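PDB 5OGX: cytochrome P450 reductase from Amycolatopsis methanolica 239, which passes electrons from NADH, using FAD and a [2Fe-2S] cluster, to the cytochrome P450 GcoA, which O-demethylates guaiacol and other lignin-derived aromatics. Local coordinates for residues H98-L103 / E126-E131; Q134-V139 / E189-G195; V238-H242 / A288-V293. All coordinates share one frame. Where two conformers were deposited one is given. Numbering follows the deposited sequence.

In the fold
Contacts 1 and 2 both reach the same antiparallel sheet of the FAD-binding domain, contact 1 through the start of strand 101-114, and touch: Arg101 N and Leu103 N meet Gly192 O and Ala190 O of neighbouring strand 187-194. Contact 1 is partly buried, and side-chain hydrogen bonds and waters tie a loop to a strand's start and the residues before it. Contact 2 is buried and built on backbone pairing, with Tyr135 reaching the flavin and Glu137 the cluster-binding loop. Contact 3, also buried, lies in the NAD-binding domain, its centre about 33 and 29 Å from those of contacts 1 and 2; there a helix packs on a parallel sheet through apolar side chains and one tyrosine-aspartate hydrogen bond.

Contact 1: H98-L103 / E126-E131; sequences HPLRDL and EPLAFE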
loop_
_atom_site.group_PDB
_atom_site.type_symbol
_atom_site.label_atom_id
_atom_site.label_comp_id
_atom_site.label_asym_id
_atom_site.label_seq_id
_atom_site.Cartn_x
_atom_site.Cartn_y
_atom_site.Cartn_z
ATOM N N HIS A 98 12.778 1.504 7.510
ATOM C CA HIS A 98 12.693 0.164 8.069
ATOM C C HIS A 98 13.245 -0.839 7.065
ATOM O O HIS A 98 12.840 -0.821 5.898
ATOM C CB HIS A 98 11.243 -0.182 8.402
ATOM C CG HIS A 98 10.574 0.835 9.268
ATOM N ND1 HIS A 98 11.010 1.116 10.544
ATOM C CD2 HIS A 98 9.509 1.640 9.044
ATOM C CE1 HIS A 98 10.239 2.053 11.072
ATOM N NE2 HIS A 98 9.323 2.390 10.180
ATOM N N PRO A 99 14.138 -1.731 7.471
ATOM C CA PRO A 99 14.739 -2.654 6.503
ATOM C C PRO A 99 13.723 -3.646 5.956
ATOM O O PRO A 99 12.912 -4.213 6.691
ATOM C CB PRO A 99 15.818 -3.370 7.321
ATOM C CG PRO A 99 15.267 -3.336 8.740
ATOM C CD PRO A 99 14.552 -2.004 8.855
ATOM N N LEU A 100 13.785 -3.854 4.650
ATOM C CA LEU A 100 13.054 -4.949 4.025
ATOM C C LEU A 100 13.668 -6.268 4.467
ATOM O O LEU A 100 14.885 -6.441 4.382
ATOM C CB LEU A 100 13.127 -4.816 2.504
ATOM C CG LEU A 100 12.538 -5.930 1.639
ATOM C CD1 LEU A 100 11.035 -6.020 1.887
ATOM C CD2 LEU A 100 12.816 -5.636 0.165
ATOM N N ARG A 101 12.848 -7.206 4.938
ATOM C CA ARG A 101 13.455 -8.450 5.402
ATOM C C ARG A 101 12.538 -9.640 5.161
ATOM O O ARG A 101 11.340 -9.498 4.907
ATOM C CB ARG A 101 13.852 -8.362 6.880
ATOM C CG ARG A 101 12.710 -8.248 7.874
ATOM C CD ARG A 101 13.279 -8.178 9.308
ATOM N NE ARG A 101 12.223 -8.195 10.320
ATOM C CZ ARG A 101 11.577 -9.289 10.712
ATOM N NH1 ARG A 101 11.886 -10.469 10.183
ATOM N NH2 ARG A 101 10.621 -9.209 11.632
ATOM N N ASP A 102 13.141 -10.830 5.218
ATOM C CA ASP A 102 12.388 -12.071 5.065
ATOM C C ASP A 102 11.711 -12.432 6.377
ATOM O O ASP A 102 12.340 -12.398 7.440
ATOM C CB ASP A 102 13.312 -13.198 4.621
ATOM C CG ASP A 102 14.094 -12.842 3.381
ATOM O OD1 ASP A 102 13.464 -12.704 2.314
ATOM O OD2 ASP A 102 15.329 -12.681 3.480
ATOM N N LEU A 103 10.432 -12.779 6.306
ATOM C CA LEU A 103 9.635 -13.019 7.500
ATOM C C LEU A 103 9.490 -14.510 7.750
ATOM O O LEU A 103 9.410 -15.309 6.813
ATOM C CB LEU A 103 8.242 -12.400 7.372
ATOM C CG LEU A 103 8.215 -10.942 6.917
ATOM C CD1 LEU A 103 6.778 -10.433 6.834
ATOM C CD2 LEU A 103 9.057 -10.088 7.865
ATOM N N GLU A 126 9.676 -12.711 14.973
ATOM C CA GLU A 126 10.310 -11.505 15.483
ATOM C C GLU A 126 9.467 -10.291 15.122
ATOM O O GLU A 126 8.813 -10.280 14.072
ATOM C CB GLU A 126 11.720 -11.328 14.901
ATOM C CG GLU A 126 12.536 -12.617 14.833
ATOM C CD GLU A 126 12.887 -13.167 16.205
ATOM O OE1 GLU A 126 13.221 -14.374 16.301
ATOM O OE2 GLU A 126 12.835 -12.391 17.188
ATOM N N PRO A 127 9.489 -9.244 15.945
ATOM C CA PRO A 127 8.721 -8.035 15.612
ATOM C C PRO A 127 9.161 -7.451 14.281
ATOM O O PRO A 127 10.351 -7.430 13.952
ATOM C CB PRO A 127 9.033 -7.072 16.765
ATOM C CG PRO A 127 9.541 -7.925 17.870
ATOM C CD PRO A 127 10.148 -9.154 17.264
ATOM N N LEU A 128 8.187 -6.958 13.524
ATOM C CA LEU A 128 8.447 -6.266 12.270
ATOM C C LEU A 128 8.350 -4.763 12.488
ATOM O O LEU A 128 7.350 -4.275 13.022
ATOM C CB LEU A 128 7.452 -6.701 11.199
ATOM C CG LEU A 128 7.681 -6.060 9.831
ATOM C CD1 LEU A 128 9.046 -6.515 9.305
ATOM C CD2 LEU A 128 6.561 -6.440 8.865
ATOM N N ALA A 129 9.389 -4.036 12.083
ATOM C CA ALA A 129 9.350 -2.577 12.075
ATOM C C ALA A 129 8.721 -2.118 10.769
ATOM O O ALA A 129 9.184 -2.514 9.699
ATOM C CB ALA A 129 10.758 -1.995 12.210
ATOM N N PHE A 130 7.671 -1.296 10.857
ATOM C CA PHE A 130 6.989 -0.777 9.670
ATOM C C PHE A 130 6.211 0.477 10.050
ATOM O O PHE A 130 6.003 0.773 11.229
ATOM C CB PHE A 130 6.031 -1.817 9.053
ATOM C CG PHE A 130 4.935 -2.262 9.992
ATOM C CD1 PHE A 130 5.136 -3.349 10.831
ATOM C CD2 PHE A 130 3.715 -1.594 10.039
ATOM C CE1 PHE A 130 4.146 -3.771 11.720
ATOM C CE2 PHE A 130 2.712 -2.015 10.933
ATOM C CZ PHE A 130 2.940 -3.103 11.771
ATOM N N GLU A 131 5.780 1.214 9.026
ATOM C CA GLU A 131 4.841 2.322 9.183
ATOM C C GLU A 131 3.455 1.832 8.806
ATOM O O GLU A 131 3.315 1.066 7.851
ATOM C CB GLU A 131 5.204 3.498 8.274
ATOM C CG GLU A 131 6.590 4.079 8.527
ATOM C CD GLU A 131 6.687 4.728 9.887
ATOM O OE1 GLU A 131 5.733 5.434 10.289
ATOM O OE2 GLU A 131 7.708 4.520 10.561
HETATM O O HOH W 1 11.746 -3.709 9.154
HETATM O O HOH W 2 11.873 -5.418 11.247
#
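Start at Glu126, whose carbonyl O takes a weak hydrogen bond of 3.2 Å from Arg101 NH2. One residue on, Pro127 O accepts a better one from Arg101 NH2 at 2.9 Å; both oxygens lie near the guanidinium plane, so the guanidinium is bonded here by backbone carbonyls. Leu128 turns the end of its side chain inward, with CD1 3.9 Å from Leu103 CD2, and both leucines also pack on Leu161 of strand 160-166. This is the loop between strands 117-124 and 135-139 of the antiparallel sheet in the FAD-binding domain, laid beside the stretch that leads into strand 101-114. At Ala129 two waters fill the gap: one accepts from Ala129 N (3.0 Å) and from Arg101 NE (2.9 Å), the other donates to Ala129 O (2.9 Å) and to Pro99 O (2.8 Å). Phe130 has its CA-to-CB bond directed away, and its side chain packs on Pro193, Leu151 and Asn153, while its backbone lies over one face of the His98 imidazole, CA 3.5 Å from His98 CD2. At the edge of that imidazole, Glu131 OE2 accepts a nearly straight 2.7 Å hydrogen bond from His98 NE2.

Contact 2: Q134-V139 / E189-G195; sequences QYVELV and EATGPLG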
loop_
_atom_site.group_PDB
_atom_site.type_symbol
_atom_site.label_atom_id
_atom_site.label_comp_id
_atom_site.label_asym_id
_atom_site.label_seq_id
_atom_site.Cartn_x
_atom_site.Cartn_y
_atom_site.Cartn_z
ATOM N N GLN A 134 1.978 0.494 5.142
ATOM C CA GLN A 134 2.875 -0.293 4.313
ATOM C C GLN A 134 2.276 -1.669 4.063
ATOM O O GLN A 134 1.254 -2.044 4.648
ATOM C CB GLN A 134 4.248 -0.401 4.977
ATOM C CG GLN A 134 4.975 0.952 4.967
ATOM C CD GLN A 134 6.431 0.795 5.284
ATOM O OE1 GLN A 134 6.795 0.558 6.425
ATOM N NE2 GLN A 134 7.285 0.910 4.255
ATOM N N TYR A 135 2.916 -2.432 3.169
ATOM C CA TYR A 135 2.377 -3.719 2.764
ATOM C C TYR A 135 3.462 -4.782 2.829
ATOM O O TYR A 135 4.646 -4.486 3.013
ATOM C CB TYR A 135 1.746 -3.644 1.354
ATOM C CG TYR A 135 2.727 -3.587 0.179
ATOM C CD1 TYR A 135 3.216 -4.759 -0.391
ATOM C CD2 TYR A 135 3.108 -2.373 -0.385
ATOM C CE1 TYR A 135 4.101 -4.726 -1.470
ATOM C CE2 TYR A 135 4.011 -2.335 -1.484
ATOM C CZ TYR A 135 4.469 -3.520 -2.017
ATOM O OH TYR A 135 5.355 -3.516 -3.105
ATOM N N VAL A 136 3.030 -6.039 2.696
ATOM C CA VAL A 136 3.955 -7.164 2.660
ATOM C C VAL A 136 3.742 -7.937 1.369
ATOM O O VAL A 136 2.667 -7.912 0.765
ATOM C CB VAL A 136 3.812 -8.103 3.871
ATOM C CG1 VAL A 136 4.199 -7.372 5.149
ATOM C CG2 VAL A 136 2.392 -8.686 3.955
ATOM N N GLU A 137 4.800 -8.611 0.935
ATOM C CA GLU A 137 4.777 -9.366 -0.309
ATOM C C GLU A 137 4.756 -10.852 0.019
ATOM O O GLU A 137 5.684 -11.362 0.664
ATOM C CB GLU A 137 6.002 -8.989 -1.140
ATOM C CG GLU A 137 6.097 -9.620 -2.497
ATOM C CD GLU A 137 7.405 -9.216 -3.143
ATOM O OE1 GLU A 137 8.209 -10.103 -3.480
ATOM O OE2 GLU A 137 7.645 -7.993 -3.256
ATOM N N LEU A 138 3.697 -11.543 -0.406
ATOM C CA LEU A 138 3.574 -12.977 -0.192
ATOM C C LEU A 138 3.944 -13.724 -1.465
ATOM O O LEU A 138 3.753 -13.227 -2.577
ATOM C CB LEU A 138 2.148 -13.367 0.221
ATOM C CG LEU A 138 1.467 -12.627 1.378
ATOM C CD1 LEU A 138 0.139 -13.325 1.749
ATOM C CD2 LEU A 138 2.371 -12.532 2.584
ATOM N N VAL A 139 4.449 -14.941 -1.291
ATOM C CA VAL A 139 4.725 -15.846 -2.403
ATOM C C VAL A 139 3.729 -16.998 -2.330
ATOM O O VAL A 139 3.588 -17.639 -1.280
ATOM C CB VAL A 139 6.175 -16.360 -2.364
ATOM C CG1 VAL A 139 6.457 -17.242 -3.587
ATOM C CG2 VAL A 139 7.144 -15.197 -2.308
ATOM N N GLU A 189 5.645 -17.800 2.882
ATOM C CA GLU A 189 6.811 -17.050 2.438
ATOM C C GLU A 189 6.410 -15.595 2.236
ATOM O O GLU A 189 5.462 -15.301 1.492
ATOM C CB GLU A 189 7.362 -17.647 1.145
ATOM C CG GLU A 189 8.631 -16.981 0.638
ATOM C CD GLU A 189 9.178 -17.656 -0.603
ATOM O OE1 GLU A 189 8.604 -18.678 -1.028
ATOM O OE2 GLU A 189 10.180 -17.157 -1.152
ATOM N N ALA A 190 7.116 -14.683 2.898
ATOM C CA ALA A 190 6.694 -13.291 2.911
ATOM C C ALA A 190 7.899 -12.403 3.186
ATOM O O ALA A 190 8.812 -12.786 3.920
ATOM C CB ALA A 190 5.609 -13.050 3.966
ATOM N N THR A 191 7.888 -11.208 2.590
ATOM C CA THR A 191 8.902 -10.197 2.862
ATOM C C THR A 191 8.205 -8.864 3.094
ATOM O O THR A 191 7.134 -8.596 2.550
ATOM C CB THR A 191 9.898 -10.051 1.722
ATOM O OG1 THR A 191 9.181 -9.688 0.535
ATOM C CG2 THR A 191 10.618 -11.376 1.468
ATOM N N GLY A 192 8.817 -8.022 3.908
ATOM C CA GLY A 192 8.275 -6.709 4.139
ATOM C C GLY A 192 9.136 -5.948 5.123
ATOM O O GLY A 192 10.130 -6.462 5.638
ATOM N N PRO A 193 8.764 -4.693 5.406
ATOM C CA PRO A 193 7.656 -3.981 4.766
ATOM C C PRO A 193 8.080 -3.335 3.459
ATOM O O PRO A 193 9.278 -3.122 3.221
ATOM C CB PRO A 193 7.310 -2.903 5.793
ATOM C CG PRO A 193 8.685 -2.515 6.324
ATOM C CD PRO A 193 9.515 -3.819 6.323
ATOM N N LEU A 194 7.093 -2.993 2.632
ATOM C CA LEU A 194 7.298 -2.240 1.406
ATOM C C LEU A 194 6.286 -1.104 1.363
ATOM O O LEU A 194 5.283 -1.128 2.077
ATOM C CB LEU A 194 7.127 -3.129 0.167
ATOM C CG LEU A 194 8.169 -4.248 0.058
ATOM C CD1 LEU A 194 7.546 -5.478 -0.582
ATOM C CD2 LEU A 194 9.360 -3.771 -0.757
ATOM N N GLY A 195 6.535 -0.128 0.494
ATOM C CA GLY A 195 5.506 0.844 0.174
ATOM C C GLY A 195 5.707 2.194 0.853
ATOM O O GLY A 195 6.389 2.325 1.870
HETATM O O HOH W 3 8.245 -12.081 -0.751
HETATM O O HOH W 4 10.478 -8.258 -1.644
HETATM O O HOH W 5 4.220 -19.181 0.924
#
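Backbone pairing does most of the work between these antiparallel neighbours in the FAD-binding domain's sheet. Tyr135 and Leu194 form a hydrogen-bonded pair, Tyr135 N to Leu194 O and Leu194 N to Tyr135 O both 2.9 Å. Glu137 and Thr191 form another: Glu137 N to Thr191 O is 2.8 Å, Thr191 N to Glu137 O 2.9 Å. Between them the register slips by one. Gly192 and Pro193, joined by a cis peptide, sit opposite Val136 as a beta bulge, and a CB on Gly192 would collide with Val136 CG1. Val139 N donates to Glu189 O (3.0 Å), and a water links Val139 O with Glu189 N, 2.8 Å from each. The outward groups are used too: Val136 and Leu138 bond to strand 146-150, Ala190 and Gly192 to strand 101-114.

Gln134 NE2 donates to Gly195 O (2.9 Å), while its OE1 accepts from Glu131 N; Gly195 N is taken by Asn35 OD1. Leu194 CB lies over the Tyr135 ring, 3.7 Å from its centroid, a CH-pi contact. The buried Glu137 carboxylate finds its charge partner in Arg146 and accepts from Asn38 ND2. Two waters, each 2.9 Å from Thr191 OG1, bond it weakly; one also donates to Glu137 O (3.0 Å). A buried strand pair this well satisfied lies beside both cofactor sites: Tyr135 touches the FAD, and Glu137 bonds to cluster-binding Asn38.

Contact 3: V238-H242 / A288-V293; sequences VLLYH and AFVEDV
This is a helix packed on one face of a parallel beta sheet, in the Rossmann-like NAD-binding domain. Strand 238-244 runs between strands 210-215 and 266-272, and helix 285-292 lies in the connection from edge strand 281-282 to strand 300-305. The opposite face is covered by helix 219-232, on which Val238 and Leu240 pack.

Build residues 238-242 as regular strand, phi -135° to -105° and psi 109° to 133°, so that Leu239 and Tyr241 point toward the helix. Residues 288-292 are alpha-helical, with Asp292 N bonded to Ala288 O at 3.0 Å; Val293 leaves helical angles (-134°/84°), although its N still reaches Phe289 O at 2.8 Å. The short axes approach to 10.3 Å and their directions differ by 145°. The closest CA pair is Tyr241 and Phe289, 7.6 Å apart.

Leu239 (m, t) sends CD1 to Val293 CG2 at 3.8 Å and to Phe289 CD1 at 4.2 Å, the latter at the edge of the phenyl ring. Phe289 (chi1 t) also meets Trp299 edge-to-face. Tyr241 takes chi1 m and chi2 82°, which carries its ring in against the helix: CE2 is 3.9 Å from Ala288 CB, CE1 is 3.7 Å from Phe289 CB, and that CB makes an off-centre CH-pi contact, 4.1 Å from the ring centroid. Asp292, at chi1 m, forms a salt bridge with Arg281 through OD2, and the same OD2, near the plane of the tyrosine ring, accepts the hydrogen bond from Tyr241 OH at 2.7 Å.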
loop_
_atom_site.group_PDB
_atom_site.type_symbol
_atom_site.label_atom_id
_atom_site.label_comp_id
_atom_site.label_asym_id
_atom_site.label_seq_id
_atom_site.Cartn_x
_atom_site.Cartn_y
_atom_site.Cartn_z
ATOM N N VAL A 238 -11.296 12.857 10.694
ATOM C CA VAL A 238 -10.885 11.740 9.847
ATOM C C VAL A 238 -12.163 11.152 9.269
ATOM O O VAL A 238 -12.977 10.590 10.014
ATOM C CB VAL A 238 -10.107 10.683 10.645
ATOM C CG1 VAL A 238 -9.812 9.450 9.788
ATOM C CG2 VAL A 238 -8.837 11.270 11.248
ATOM N N LEU A 239 -12.366 11.297 7.960
ATOM C CA LEU A 239 -13.538 10.768 7.276
ATOM C C LEU A 239 -13.111 9.551 6.463
ATOM O O LEU A 239 -12.297 9.673 5.536
ATOM C CB LEU A 239 -14.177 11.813 6.365
ATOM C CG LEU A 239 -14.582 13.162 6.940
ATOM C CD1 LEU A 239 -15.381 13.919 5.890
ATOM C CD2 LEU A 239 -15.400 12.979 8.186
ATOM N N LEU A 240 -13.637 8.383 6.818
ATOM C CA LEU A 240 -13.233 7.131 6.189
ATOM C C LEU A 240 -14.430 6.566 5.427
ATOM O O LEU A 240 -15.438 6.198 6.039
ATOM C CB LEU A 240 -12.733 6.150 7.247
ATOM C CG LEU A 240 -12.430 4.722 6.814
ATOM C CD1 LEU A 240 -11.450 4.689 5.636
ATOM C CD2 LEU A 240 -11.897 3.941 8.008
ATOM N N TYR A 241 -14.341 6.534 4.098
ATOM C CA TYR A 241 -15.423 6.027 3.257
ATOM C C TYR A 241 -15.032 4.657 2.729
ATOM O O TYR A 241 -13.914 4.477 2.238
ATOM C CB TYR A 241 -15.721 6.966 2.080
ATOM C CG TYR A 241 -16.204 8.339 2.478
ATOM C CD1 TYR A 241 -15.303 9.316 2.856
ATOM C CD2 TYR A 241 -17.567 8.657 2.466
ATOM C CE1 TYR A 241 -15.725 10.578 3.223
ATOM C CE2 TYR A 241 -18.004 9.920 2.836
ATOM C CZ TYR A 241 -17.078 10.880 3.205
ATOM O OH TYR A 241 -17.469 12.147 3.571
ATOM N N HIS A 242 -15.947 3.691 2.817
ATOM C CA HIS A 242 -15.691 2.339 2.319
ATOM C C HIS A 242 -16.601 2.082 1.123
ATOM O O HIS A 242 -17.815 1.934 1.285
ATOM C CB HIS A 242 -15.920 1.307 3.421
ATOM C CG HIS A 242 -15.451 -0.066 3.061
ATOM N ND1 HIS A 242 -15.902 -1.203 3.698
ATOM C CD2 HIS A 242 -14.550 -0.480 2.133
ATOM C CE1 HIS A 242 -15.306 -2.261 3.171
ATOM N NE2 HIS A 242 -14.470 -1.850 2.230
ATOM N N ALA A 288 -19.412 10.524 -2.501
ATOM C CA ALA A 288 -20.006 10.808 -1.197
ATOM C C ALA A 288 -19.187 11.832 -0.421
ATOM O O ALA A 288 -19.749 12.686 0.274
ATOM C CB ALA A 288 -20.156 9.521 -0.386
ATOM N N PHE A 289 -17.856 11.761 -0.510
ATOM C CA PHE A 289 -17.044 12.767 0.161
ATOM C C PHE A 289 -17.295 14.146 -0.427
ATOM O O PHE A 289 -17.474 15.121 0.309
ATOM C CB PHE A 289 -15.557 12.423 0.063
ATOM C CG PHE A 289 -14.651 13.569 0.422
ATOM C CD1 PHE A 289 -14.521 13.976 1.740
ATOM C CD2 PHE A 289 -13.890 14.208 -0.556
ATOM C CE1 PHE A 289 -13.685 15.003 2.090
ATOM C CE2 PHE A 289 -13.042 15.258 -0.218
ATOM C CZ PHE A 289 -12.937 15.654 1.107
ATOM N N VAL A 290 -17.291 14.241 -1.761
ATOM C CA VAL A 290 -17.540 15.513 -2.431
ATOM C C VAL A 290 -18.878 16.093 -1.990
ATOM O O VAL A 290 -19.016 17.307 -1.798
ATOM C CB VAL A 290 -17.470 15.328 -3.958
ATOM C CG1 VAL A 290 -17.904 16.597 -4.666
ATOM C CG2 VAL A 290 -16.056 14.927 -4.378
ATOM N N GLU A 291 -19.879 15.231 -1.800
ATOM C CA GLU A 291 -21.182 15.691 -1.313
ATOM C C GLU A 291 -21.082 16.241 0.108
ATOM O O GLU A 291 -21.712 17.254 0.434
ATOM C CB GLU A 291 -22.202 14.549 -1.347
ATOM C CG GLU A 291 -22.712 14.172 -2.722
ATOM C CD GLU A 291 -23.388 12.803 -2.747
ATOM O OE1 GLU A 291 -23.733 12.275 -1.664
ATOM O OE2 GLU A 291 -23.563 12.249 -3.856
ATOM N N ASP A 292 -20.320 15.573 0.971
ATOM C CA ASP A 292 -20.206 15.960 2.374
ATOM C C ASP A 292 -19.328 17.186 2.582
ATOM O O ASP A 292 -19.577 17.978 3.503
ATOM C CB ASP A 292 -19.626 14.804 3.193
ATOM C CG ASP A 292 -20.564 13.622 3.296
ATOM O OD1 ASP A 292 -21.767 13.784 3.032
ATOM O OD2 ASP A 292 -20.093 12.528 3.660
ATOM N N VAL A 293 -18.295 17.341 1.758
ATOM C CA VAL A 293 -17.237 18.335 1.926
ATOM C C VAL A 293 -17.028 18.997 0.569
ATOM O O VAL A 293 -16.143 18.581 -0.199
ATOM C CB VAL A 293 -15.950 17.670 2.445
ATOM C CG1 VAL A 293 -14.821 18.700 2.649
ATOM C CG2 VAL A 293 -16.245 16.909 3.760
#